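Local coordinates for orotate phosphoribosyltransferase (Aeropyrum pernix, PDB 2YZK), which probably catalyses the magnesium-dependent transfer of a ribosyl phosphate group from 5-phosphoribose 1-diphosphate to orotate, giving orotidine monophosphate in pyrimidine biosynthesis, at residues 124-129 against 154-159; 120-125 against 137-142; 10-15 against 168-173. All coordinates share one frame; numbering follows the deposited sequence.

Interaction 1: residues 124-129 against 154-159; sequences KSIEVL and ARMGVR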
ATOM      1  N   LYS A 124     -14.082   9.562  -6.103  1.00 13.90           N
ATOM      2  CA  LYS A 124     -13.606  10.445  -5.041  1.00 15.78           C
ATOM      3  C   LYS A 124     -12.114  10.729  -5.203  1.00 14.57           C
ATOM      4  O   LYS A 124     -11.667  11.864  -5.025  1.00 13.61           O
ATOM      5  CB  LYS A 124     -13.873   9.824  -3.662  1.00 18.62           C
ATOM      6  CG  LYS A 124     -15.347   9.783  -3.276  1.00 22.31           C
ATOM      7  CD  LYS A 124     -15.546   9.317  -1.834  1.00 25.38           C
ATOM      8  CE  LYS A 124     -16.992   9.500  -1.389  1.00 27.11           C
ATOM      9  NZ  LYS A 124     -17.186   9.284   0.082  1.00 28.83           N
ATOM     10  N   SER A 125     -11.343   9.705  -5.554  1.00 13.46           N
ATOM     11  CA  SER A 125      -9.906   9.884  -5.736  1.00 13.57           C
ATOM     12  C   SER A 125      -9.642  10.811  -6.918  1.00 12.49           C
ATOM     13  O   SER A 125      -8.719  11.632  -6.881  1.00 10.31           O
ATOM     14  CB  SER A 125      -9.228   8.530  -5.966  1.00 13.87           C
ATOM     15  OG  SER A 125      -9.444   7.676  -4.857  1.00 18.59           O
ATOM     16  N   ILE A 126     -10.454  10.677  -7.965  1.00 12.72           N
ATOM     17  CA  ILE A 126     -10.310  11.514  -9.151  1.00 12.89           C
ATOM     18  C   ILE A 126     -10.566  12.978  -8.794  1.00 13.05           C
ATOM     19  O   ILE A 126      -9.849  13.871  -9.248  1.00 12.17           O
ATOM     20  CB  ILE A 126     -11.306  11.104 -10.257  1.00 13.58           C
ATOM     21  CG1 ILE A 126     -11.073   9.647 -10.663  1.00 14.81           C
ATOM     22  CG2 ILE A 126     -11.144  12.024 -11.461  1.00 15.21           C
ATOM     23  CD1 ILE A 126      -9.808   9.400 -11.484  1.00 13.89           C
ATOM     24  N   GLU A 127     -11.588  13.227  -7.983  1.00 13.95           N
ATOM     25  CA  GLU A 127     -11.896  14.598  -7.594  1.00 16.40           C
ATOM     26  C   GLU A 127     -10.747  15.227  -6.806  1.00 15.51           C
ATOM     27  O   GLU A 127     -10.402  16.390  -7.021  1.00 14.67           O
ATOM     28  CB  GLU A 127     -13.202  14.648  -6.794  1.00 19.87           C
ATOM     29  CG  GLU A 127     -14.419  14.256  -7.628  1.00 25.97           C
ATOM     30  CD  GLU A 127     -15.733  14.414  -6.884  1.00 30.68           C
ATOM     31  OE1 GLU A 127     -15.864  13.847  -5.776  1.00 33.17           O
ATOM     32  OE2 GLU A 127     -16.640  15.098  -7.410  1.00 33.82           O
ATOM     33  N   VAL A 128     -10.143  14.458  -5.904  1.00 13.99           N
ATOM     34  CA  VAL A 128      -9.021  14.957  -5.116  1.00 12.15           C
ATOM     35  C   VAL A 128      -7.840  15.268  -6.038  1.00 11.47           C
ATOM     36  O   VAL A 128      -7.200  16.310  -5.918  1.00 12.23           O
ATOM     37  CB  VAL A 128      -8.592  13.921  -4.053  1.00 12.71           C
ATOM     38  CG1 VAL A 128      -7.337  14.386  -3.334  1.00 13.55           C
ATOM     39  CG2 VAL A 128      -9.719  13.725  -3.055  1.00 12.99           C
ATOM     40  N   LEU A 129      -7.554  14.364  -6.968  1.00 10.98           N
ATOM     41  CA  LEU A 129      -6.456  14.584  -7.900  1.00  9.91           C
ATOM     42  C   LEU A 129      -6.661  15.831  -8.762  1.00 10.28           C
ATOM     43  O   LEU A 129      -5.756  16.658  -8.885  1.00 10.66           O
ATOM     44  CB  LEU A 129      -6.296  13.362  -8.803  1.00 10.36           C
ATOM     45  CG  LEU A 129      -5.708  12.133  -8.118  1.00 10.28           C
ATOM     46  CD1 LEU A 129      -5.954  10.902  -8.972  1.00 11.84           C
ATOM     47  CD2 LEU A 129      -4.221  12.351  -7.895  1.00 10.28           C
ATOM     48  N   ALA A 154     -17.458   7.237 -16.616  1.00 15.80           N
ATOM     49  CA  ALA A 154     -17.545   7.780 -17.964  1.00 17.25           C
ATOM     50  C   ALA A 154     -18.212   9.145 -17.925  1.00 18.88           C
ATOM     51  O   ALA A 154     -17.884  10.027 -18.722  1.00 18.53           O
ATOM     52  CB  ALA A 154     -18.338   6.837 -18.866  1.00 16.84           C
ATOM     53  N   ARG A 155     -19.141   9.316 -16.990  1.00 20.91           N
ATOM     54  CA  ARG A 155     -19.860  10.576 -16.853  1.00 25.27           C
ATOM     55  C   ARG A 155     -19.011  11.703 -16.281  1.00 26.01           C
ATOM     56  O   ARG A 155     -19.432  12.859 -16.283  1.00 26.22           O
ATOM     57  CB  ARG A 155     -21.125  10.386 -16.008  1.00 27.10           C
ATOM     58  CG  ARG A 155     -22.245   9.668 -16.753  1.00 30.89           C
ATOM     59  CD  ARG A 155     -23.577   9.773 -16.021  1.00 34.53           C
ATOM     60  NE  ARG A 155     -23.640   8.942 -14.821  1.00 37.74           N
ATOM     61  CZ  ARG A 155     -23.645   7.611 -14.830  1.00 38.61           C
ATOM     62  NH1 ARG A 155     -23.588   6.953 -15.981  1.00 40.06           N
ATOM     63  NH2 ARG A 155     -23.716   6.939 -13.689  1.00 38.75           N
HETATM   64  N   MSE A 156     -17.822  11.375 -15.780  1.00 23.70           N
HETATM   65  CA  MSE A 156     -16.938  12.407 -15.255  1.00 20.52           C
HETATM   66  C   MSE A 156     -15.615  12.395 -16.018  1.00 17.66           C
HETATM   67  O   MSE A 156     -14.567  12.748 -15.485  1.00 17.01           O
HETATM   68  CB  MSE A 156     -16.713  12.245 -13.744  1.00 24.83           C
HETATM   69  CG  MSE A 156     -15.982  11.001 -13.290  1.00 29.10           C
HETATM   70 SE   MSE A 156     -15.878  10.950 -11.467  1.00 37.92          SE
HETATM   71  CE  MSE A 156     -14.428  11.977 -11.179  1.00 32.93           C
ATOM     72  N   GLY A 157     -15.691  11.979 -17.281  1.00 13.86           N
ATOM     73  CA  GLY A 157     -14.520  11.960 -18.141  1.00 13.91           C
ATOM     74  C   GLY A 157     -13.395  11.011 -17.771  1.00 12.11           C
ATOM     75  O   GLY A 157     -12.220  11.324 -17.966  1.00 11.39           O
ATOM     76  N   VAL A 158     -13.749   9.845 -17.248  1.00 12.18           N
ATOM     77  CA  VAL A 158     -12.744   8.856 -16.875  1.00 11.65           C
ATOM     78  C   VAL A 158     -13.074   7.502 -17.506  1.00 11.90           C
ATOM     79  O   VAL A 158     -14.206   7.022 -17.421  1.00 12.64           O
ATOM     80  CB  VAL A 158     -12.659   8.707 -15.342  1.00 11.35           C
ATOM     81  CG1 VAL A 158     -11.675   7.595 -14.982  1.00 11.75           C
ATOM     82  CG2 VAL A 158     -12.219  10.033 -14.716  1.00 12.14           C
ATOM     83  N   ARG A 159     -12.081   6.907 -18.160  1.00 12.17           N
ATOM     84  CA  ARG A 159     -12.246   5.613 -18.814  1.00 12.86           C
ATOM     85  C   ARG A 159     -11.764   4.507 -17.887  1.00 13.10           C
ATOM     86  O   ARG A 159     -10.593   4.475 -17.512  1.00 12.13           O
ATOM     87  CB  ARG A 159     -11.436   5.567 -20.115  1.00 14.75           C
ATOM     88  CG  ARG A 159     -11.553   4.243 -20.859  1.00 19.75           C
ATOM     89  CD  ARG A 159     -10.505   4.097 -21.959  1.00 24.44           C
ATOM     90  NE  ARG A 159      -9.155   4.197 -21.415  1.00 29.02           N
ATOM     91  CZ  ARG A 159      -8.085   3.602 -21.936  1.00 31.10           C
ATOM     92  NH1 ARG A 159      -8.201   2.856 -23.026  1.00 32.44           N
ATOM     93  NH2 ARG A 159      -6.897   3.756 -21.364  1.00 31.34           N
TER
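I126 carries this contact, and M156 and V158 receive it. M156 is modelled as selenomethionine, with SE in place of sulfur. From CB outward, I126 meets M156 first: I126 CB lies 3.4 Å from M156 CE. CG2 is the branch that bridges both partners. I126 CG2 lies 3.3 Å from M156 CE and 4.0 Å from V158 CG2. The two short approaches to M156 CE are closer than usual van der Waals contact, so their exact values are best treated with caution. I126 CG1 plays a smaller part, 4.1 Å from M156 CE. At the tip, I126 CD1 lies 4.1 Å from V158 CG2. The I126 and V158 side chains thus reach toward each other, tip to tip, while the selenomethionine runs across the isoleucine at a slant.

The torsions of M156 explain its reach. CG sits between the backbone N and the carbonyl carbon (chi1 65°). The chain runs straight through chi2 and then turns about the CG-SE bond (chi3 -84°), which lays CE against the helix. M156 CE also meets E127 CG at 4.2 Å. M156 SE packs on A123, about one turn before I126 on helix 120-131.

A154 to G157 form a type I turn. G157, with positive phi, is the C-prime residue of the Schellman motif that ends helix 149-154. R130 hydrogen-bonds to M156 O and so holds this turn to helix 120-131.

The contact joins one side of helix 120-131 to the connection between helix 149-154 and strand 159-162. Farther in, I126 rests on V111 of strand 108-113 and V136 of strand 135-141. V158 rests on A139 of strand 135-141.

Interaction 2: residues 120-125 against 137-142; sequences TSIAKS and GTALVL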
ATOM      1  N   THR A 120     -17.699   4.807  -7.085  1.00 14.43           N
ATOM      2  CA  THR A 120     -17.637   6.006  -6.252  1.00 15.59           C
ATOM      3  C   THR A 120     -16.313   6.205  -5.512  1.00 14.92           C
ATOM      4  O   THR A 120     -15.873   7.341  -5.326  1.00 14.74           O
ATOM      5  CB  THR A 120     -18.802   6.043  -5.223  1.00 15.76           C
ATOM      6  OG1 THR A 120     -18.870   4.797  -4.522  1.00 19.05           O
ATOM      7  CG2 THR A 120     -20.126   6.293  -5.929  1.00 15.16           C
ATOM      8  N   SER A 121     -15.677   5.118  -5.085  1.00 15.01           N
ATOM      9  CA  SER A 121     -14.407   5.241  -4.378  1.00 14.02           C
ATOM     10  C   SER A 121     -13.353   5.791  -5.335  1.00 14.78           C
ATOM     11  O   SER A 121     -12.505   6.597  -4.952  1.00 12.98           O
ATOM     12  CB  SER A 121     -13.957   3.883  -3.822  1.00 16.80           C
ATOM     13  OG  SER A 121     -13.783   2.931  -4.856  1.00 19.12           O
ATOM     14  N   ILE A 122     -13.417   5.353  -6.588  1.00 12.63           N
ATOM     15  CA  ILE A 122     -12.477   5.817  -7.596  1.00 13.69           C
ATOM     16  C   ILE A 122     -12.805   7.266  -7.946  1.00 12.88           C
ATOM     17  O   ILE A 122     -11.910   8.096  -8.082  1.00 13.22           O
ATOM     18  CB  ILE A 122     -12.555   4.931  -8.859  1.00 13.28           C
ATOM     19  CG1 ILE A 122     -12.144   3.498  -8.492  1.00 12.84           C
ATOM     20  CG2 ILE A 122     -11.648   5.488  -9.955  1.00 13.64           C
ATOM     21  CD1 ILE A 122     -12.401   2.414  -9.530  1.00 15.50           C
ATOM     22  N   ALA A 123     -14.098   7.560  -8.070  1.00 13.89           N
ATOM     23  CA  ALA A 123     -14.556   8.908  -8.395  1.00 14.49           C
ATOM     24  C   ALA A 123     -14.036   9.926  -7.383  1.00 15.26           C
ATOM     25  O   ALA A 123     -13.607  11.024  -7.757  1.00 15.61           O
ATOM     26  CB  ALA A 123     -16.086   8.943  -8.436  1.00 15.01           C
ATOM     27  N   LYS A 124     -14.082   9.562  -6.103  1.00 13.90           N
ATOM     28  CA  LYS A 124     -13.606  10.445  -5.041  1.00 15.78           C
ATOM     29  C   LYS A 124     -12.114  10.729  -5.203  1.00 14.57           C
ATOM     30  O   LYS A 124     -11.667  11.864  -5.025  1.00 13.61           O
ATOM     31  CB  LYS A 124     -13.873   9.824  -3.662  1.00 18.62           C
ATOM     32  CG  LYS A 124     -15.347   9.783  -3.276  1.00 22.31           C
ATOM     33  CD  LYS A 124     -15.546   9.317  -1.834  1.00 25.38           C
ATOM     34  CE  LYS A 124     -16.992   9.500  -1.389  1.00 27.11           C
ATOM     35  NZ  LYS A 124     -17.186   9.284   0.082  1.00 28.83           N
ATOM     36  N   SER A 125     -11.343   9.705  -5.554  1.00 13.46           N
ATOM     37  CA  SER A 125      -9.906   9.884  -5.736  1.00 13.57           C
ATOM     38  C   SER A 125      -9.642  10.811  -6.918  1.00 12.49           C
ATOM     39  O   SER A 125      -8.719  11.632  -6.881  1.00 10.31           O
ATOM     40  CB  SER A 125      -9.228   8.530  -5.966  1.00 13.87           C
ATOM     41  OG  SER A 125      -9.444   7.676  -4.857  1.00 18.59           O
ATOM     42  N   GLY A 137      -7.468  10.550 -16.757  1.00 14.04           N
ATOM     43  CA  GLY A 137      -8.554  10.124 -17.624  1.00 13.80           C
ATOM     44  C   GLY A 137      -8.703   8.618 -17.681  1.00 12.94           C
ATOM     45  O   GLY A 137      -9.574   8.104 -18.379  1.00 13.27           O
ATOM     46  N   THR A 138      -7.853   7.912 -16.943  1.00 11.42           N
ATOM     47  CA  THR A 138      -7.883   6.457 -16.926  1.00 11.39           C
ATOM     48  C   THR A 138      -7.819   5.889 -15.511  1.00 11.28           C
ATOM     49  O   THR A 138      -7.038   6.356 -14.679  1.00 10.15           O
ATOM     50  CB  THR A 138      -6.687   5.881 -17.720  1.00 12.47           C
ATOM     51  OG1 THR A 138      -6.749   6.339 -19.077  1.00 12.99           O
ATOM     52  CG2 THR A 138      -6.701   4.356 -17.691  1.00 12.67           C
ATOM     53  N   ALA A 139      -8.660   4.890 -15.253  1.00 10.26           N
ATOM     54  CA  ALA A 139      -8.700   4.193 -13.971  1.00  9.39           C
ATOM     55  C   ALA A 139      -8.465   2.733 -14.341  1.00 10.24           C
ATOM     56  O   ALA A 139      -9.109   2.199 -15.248  1.00  9.91           O
ATOM     57  CB  ALA A 139     -10.057   4.366 -13.295  1.00 10.92           C
ATOM     58  N   LEU A 140      -7.540   2.096 -13.634  1.00  9.45           N
ATOM     59  CA  LEU A 140      -7.168   0.723 -13.911  1.00 10.26           C
ATOM     60  C   LEU A 140      -7.431  -0.170 -12.706  1.00  9.59           C
ATOM     61  O   LEU A 140      -7.032   0.157 -11.593  1.00  9.05           O
ATOM     62  CB  LEU A 140      -5.681   0.698 -14.289  1.00  9.97           C
ATOM     63  CG  LEU A 140      -4.940  -0.632 -14.356  1.00 10.54           C
ATOM     64  CD1 LEU A 140      -5.500  -1.463 -15.488  1.00 12.43           C
ATOM     65  CD2 LEU A 140      -3.447  -0.367 -14.553  1.00  9.43           C
ATOM     66  N   VAL A 141      -8.117  -1.288 -12.933  1.00  8.77           N
ATOM     67  CA  VAL A 141      -8.414  -2.230 -11.862  1.00  9.72           C
ATOM     68  C   VAL A 141      -8.176  -3.660 -12.338  1.00  7.96           C
ATOM     69  O   VAL A 141      -8.079  -3.919 -13.536  1.00  9.70           O
ATOM     70  CB  VAL A 141      -9.883  -2.120 -11.366  1.00 10.16           C
ATOM     71  CG1 VAL A 141     -10.177  -0.701 -10.907  1.00 10.10           C
ATOM     72  CG2 VAL A 141     -10.847  -2.535 -12.468  1.00 11.69           C
ATOM     73  N   LEU A 142      -8.071  -4.579 -11.387  1.00  8.30           N
ATOM     74  CA  LEU A 142      -7.865  -5.984 -11.706  1.00  9.79           C
ATOM     75  C   LEU A 142      -9.195  -6.600 -12.108  1.00 10.04           C
ATOM     76  O   LEU A 142      -9.295  -7.282 -13.132  1.00 10.72           O
ATOM     77  CB  LEU A 142      -7.308  -6.733 -10.492  1.00 11.64           C
ATOM     78  CG  LEU A 142      -5.815  -6.576 -10.219  1.00 13.72           C
ATOM     79  CD1 LEU A 142      -5.495  -7.138  -8.839  1.00 14.49           C
ATOM     80  CD2 LEU A 142      -5.016  -7.296 -11.308  1.00 14.19           C
TER
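I122, A139 and V141 meet through aliphatic carbons, so no ring or amide side chain stacks here. The flat groups are the peptides behind them. On strand 135-141, the peptides of A139 and L140 bond to neighbouring strands, A139 with R159 and V161, and L140 with V111. The side chains of A139 and V141 stand on the sheet face that meets helix 120-131. L140 points away from this helix and packs on L48 and V51 of helix 38-58, so the sheet is covered on both faces. On the helix, S125 OG donates to S121 O at 3.2 Å. The donor is tilted 19° from the carbonyl plane, with a C=O...donor angle of 151°. The backbone bond from S125 N to the same oxygen is weak, so the serine hydroxyl adds to the hold on that turn.

I122 divides its two branches between two strand residues. I122 CG2 stands anti to the backbone N and meets A139 CB at 3.9 Å. The other branch is extended (chi2 169°) and brings I122 CD1 to 4.1 Å from V141 CG1. There the two side chains slant across each other.

The segments belong to a beta-alpha-beta crossover of the phosphoribosyltransferase core: strand 108-113, helix 120-131 and strand 135-141. T120 and S121 are predicted to bind 5-phosphoribose 1-diphosphate in a site shared between the two subunits of the dimer. I122 is the next residue, and both I122 and V141 also touch D113 of the same predicted site.

The contact is buried and purely apolar. Shape and dispersion alone set I122 on A139 and V141, with no directional bond between the segments.

Interaction 3: residues 10-15 against 168-173; sequences GAVLRG and TILEKL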
ATOM      1  N   GLY A  10      -7.773 -18.478  -3.442  1.00 18.36           N
ATOM      2  CA  GLY A  10      -8.987 -18.243  -2.680  1.00 18.65           C
ATOM      3  C   GLY A  10      -9.475 -16.812  -2.824  1.00 18.92           C
ATOM      4  O   GLY A  10     -10.228 -16.314  -1.982  1.00 20.45           O
ATOM      5  N   ALA A  11      -9.041 -16.144  -3.887  1.00 18.09           N
ATOM      6  CA  ALA A  11      -9.442 -14.763  -4.142  1.00 18.98           C
ATOM      7  C   ALA A  11     -10.895 -14.735  -4.614  1.00 19.58           C
ATOM      8  O   ALA A  11     -11.514 -13.678  -4.725  1.00 19.30           O
ATOM      9  CB  ALA A  11      -8.523 -14.130  -5.185  1.00 18.83           C
ATOM     10  N   VAL A  12     -11.420 -15.919  -4.906  1.00 20.51           N
ATOM     11  CA  VAL A  12     -12.806 -16.086  -5.318  1.00 23.19           C
ATOM     12  C   VAL A  12     -13.293 -17.223  -4.432  1.00 23.92           C
ATOM     13  O   VAL A  12     -12.918 -18.378  -4.632  1.00 26.17           O
ATOM     14  CB  VAL A  12     -12.921 -16.478  -6.806  1.00 24.06           C
ATOM     15  CG1 VAL A  12     -14.372 -16.723  -7.169  1.00 26.17           C
ATOM     16  CG2 VAL A  12     -12.353 -15.366  -7.676  1.00 25.53           C
ATOM     17  N   LEU A  13     -14.111 -16.885  -3.441  1.00 23.11           N
ATOM     18  CA  LEU A  13     -14.616 -17.864  -2.490  1.00 22.45           C
ATOM     19  C   LEU A  13     -16.113 -18.124  -2.578  1.00 22.21           C
ATOM     20  O   LEU A  13     -16.920 -17.196  -2.629  1.00 20.53           O
ATOM     21  CB  LEU A  13     -14.275 -17.415  -1.066  1.00 22.61           C
ATOM     22  CG  LEU A  13     -14.747 -18.296   0.092  1.00 23.62           C
ATOM     23  CD1 LEU A  13     -13.954 -19.594   0.100  1.00 24.55           C
ATOM     24  CD2 LEU A  13     -14.560 -17.554   1.408  1.00 24.93           C
ATOM     25  N   ARG A  14     -16.467 -19.405  -2.580  1.00 21.10           N
ATOM     26  CA  ARG A  14     -17.857 -19.831  -2.633  1.00 21.80           C
ATOM     27  C   ARG A  14     -18.439 -19.748  -1.223  1.00 21.60           C
ATOM     28  O   ARG A  14     -17.781 -20.123  -0.254  1.00 21.95           O
ATOM     29  CB  ARG A  14     -17.941 -21.276  -3.122  1.00 22.89           C
ATOM     30  CG  ARG A  14     -19.359 -21.769  -3.349  1.00 26.90           C
ATOM     31  CD  ARG A  14     -19.815 -21.438  -4.750  1.00 28.52           C
ATOM     32  NE  ARG A  14     -21.234 -21.706  -4.946  1.00 31.76           N
ATOM     33  CZ  ARG A  14     -21.810 -21.795  -6.138  1.00 31.57           C
ATOM     34  NH1 ARG A  14     -21.085 -21.642  -7.240  1.00 33.54           N
ATOM     35  NH2 ARG A  14     -23.110 -22.032  -6.228  1.00 32.88           N
ATOM     36  N   GLY A  15     -19.671 -19.264  -1.109  1.00 21.35           N
ATOM     37  CA  GLY A  15     -20.295 -19.161   0.197  1.00 20.12           C
ATOM     38  C   GLY A  15     -21.655 -18.496   0.158  1.00 19.92           C
ATOM     39  O   GLY A  15     -22.366 -18.553  -0.845  1.00 19.05           O
ATOM     40  N   THR A 168     -16.961 -12.687 -16.383  1.00 15.53           N
ATOM     41  CA  THR A 168     -16.045 -13.546 -17.120  1.00 15.38           C
ATOM     42  C   THR A 168     -15.333 -14.537 -16.203  1.00 14.58           C
ATOM     43  O   THR A 168     -15.158 -15.699 -16.558  1.00 14.39           O
ATOM     44  CB  THR A 168     -14.998 -12.711 -17.887  1.00 17.32           C
ATOM     45  OG1 THR A 168     -15.664 -11.939 -18.899  1.00 19.35           O
ATOM     46  CG2 THR A 168     -13.963 -13.616 -18.548  1.00 20.81           C
ATOM     47  N   ILE A 169     -14.932 -14.084 -15.021  1.00 13.57           N
ATOM     48  CA  ILE A 169     -14.254 -14.968 -14.077  1.00 14.23           C
ATOM     49  C   ILE A 169     -15.171 -16.089 -13.595  1.00 14.34           C
ATOM     50  O   ILE A 169     -14.752 -17.240 -13.519  1.00 15.33           O
ATOM     51  CB  ILE A 169     -13.733 -14.190 -12.847  1.00 13.65           C
ATOM     52  CG1 ILE A 169     -12.603 -13.249 -13.270  1.00 14.55           C
ATOM     53  CG2 ILE A 169     -13.239 -15.157 -11.772  1.00 13.51           C
ATOM     54  CD1 ILE A 169     -12.248 -12.170 -12.249  1.00 15.85           C
ATOM     55  N   LEU A 170     -16.419 -15.760 -13.278  1.00 13.94           N
ATOM     56  CA  LEU A 170     -17.345 -16.779 -12.795  1.00 14.25           C
ATOM     57  C   LEU A 170     -17.672 -17.797 -13.883  1.00 15.74           C
ATOM     58  O   LEU A 170     -17.807 -18.990 -13.606  1.00 15.94           O
ATOM     59  CB  LEU A 170     -18.629 -16.136 -12.259  1.00 14.11           C
ATOM     60  CG  LEU A 170     -18.450 -15.255 -11.014  1.00 14.56           C
ATOM     61  CD1 LEU A 170     -19.811 -14.784 -10.518  1.00 12.74           C
ATOM     62  CD2 LEU A 170     -17.731 -16.036  -9.913  1.00 14.70           C
ATOM     63  N   GLU A 171     -17.794 -17.328 -15.121  1.00 17.11           N
ATOM     64  CA  GLU A 171     -18.080 -18.215 -16.242  1.00 20.23           C
ATOM     65  C   GLU A 171     -16.926 -19.200 -16.434  1.00 20.33           C
ATOM     66  O   GLU A 171     -17.140 -20.405 -16.586  1.00 17.84           O
ATOM     67  CB  GLU A 171     -18.287 -17.402 -17.522  1.00 22.66           C
ATOM     68  CG  GLU A 171     -18.041 -18.195 -18.798  1.00 28.86           C
ATOM     69  CD  GLU A 171     -18.222 -17.364 -20.054  1.00 31.91           C
ATOM     70  OE1 GLU A 171     -19.380 -17.190 -20.494  1.00 34.30           O
ATOM     71  OE2 GLU A 171     -17.204 -16.878 -20.598  1.00 35.11           O
ATOM     72  N   LYS A 172     -15.701 -18.682 -16.420  1.00 19.91           N
ATOM     73  CA  LYS A 172     -14.515 -19.517 -16.592  1.00 20.58           C
ATOM     74  C   LYS A 172     -14.396 -20.589 -15.516  1.00 20.16           C
ATOM     75  O   LYS A 172     -13.915 -21.694 -15.779  1.00 18.81           O
ATOM     76  CB  LYS A 172     -13.247 -18.656 -16.584  1.00 23.01           C
ATOM     77  CG  LYS A 172     -12.701 -18.328 -17.963  1.00 27.30           C
ATOM     78  CD  LYS A 172     -13.626 -17.412 -18.742  1.00 30.32           C
ATOM     79  CE  LYS A 172     -13.131 -17.236 -20.173  1.00 31.96           C
ATOM     80  NZ  LYS A 172     -11.712 -16.781 -20.219  1.00 31.92           N
ATOM     81  N   LEU A 173     -14.836 -20.266 -14.305  1.00 17.15           N
ATOM     82  CA  LEU A 173     -14.757 -21.211 -13.202  1.00 17.71           C
ATOM     83  C   LEU A 173     -15.976 -22.129 -13.127  1.00 17.17           C
ATOM     84  O   LEU A 173     -16.065 -22.970 -12.232  1.00 18.29           O
ATOM     85  CB  LEU A 173     -14.574 -20.453 -11.881  1.00 16.32           C
ATOM     86  CG  LEU A 173     -13.272 -19.642 -11.792  1.00 15.22           C
ATOM     87  CD1 LEU A 173     -13.238 -18.812 -10.512  1.00 15.74           C
ATOM     88  CD2 LEU A 173     -12.087 -20.592 -11.842  1.00 16.61           C
TER
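V12 makes every apolar contact from its side, with I169, L170 and L173. V12 CG2 faces I169 on helix 166-172; CG1 faces L170 and L173, the latter just past the helix end. V12 CG2 lies 4.2 Å from I169 CG2, where the two side chains cross. V12 CG1, anti to the backbone N (chi1 177°), meets L173 CD1 at 4.1 Å in a tip-to-tip approach. V12 CG1 also lies 4.4 Å from L170 CD2, a looser touch. L6 of helix 2-9 packs on both V12 and I169, and W175 on both V12 and L170.

Hydrogen bonds hold each segment rather than join them. A11 pairs with D30 and L13 with Y28, which fixes the strand that carries V12. L173 follows the last helical residue, and L173 N still bonds back to I169 O at 3.1 Å.

The charged group binds beyond this contact. R14 NH1 hydrogen-bonds to W175 O, and R14 makes a cation-pi contact with W175. This ties the tail after the helix back to the strand.

The contact joins the two ends of the chain, consistent with the small hood of this enzyme family. The L170 side chain lies about 7 Å from that of R145, a predicted orotate-binding residue, and does not touch it. The chemistry is one branched valine set among larger aliphatic side chains. That implies a small, nondirectional apolar seam.

Interactions 1 and 2 are neighbours in the phosphoribosyltransferase core, with centres 7 Å apart. They share K124 and S125 of helix 120-131. R159, where strand 159-162 begins, pairs with G137 and A139 of the neighbouring parallel strand. One helix is thus held to strand 135-141 and to the connection into strand 159-162. Interaction 3 lies apart, its centre 29 Å from that of interaction 1 and 23 Å from that of interaction 2. It pairs residues 10-15 with 168-173, so along the sequence the core lies between the two ends that it brings together. In space, interactions 1 and 3 lie on opposite sides of the chain's centre.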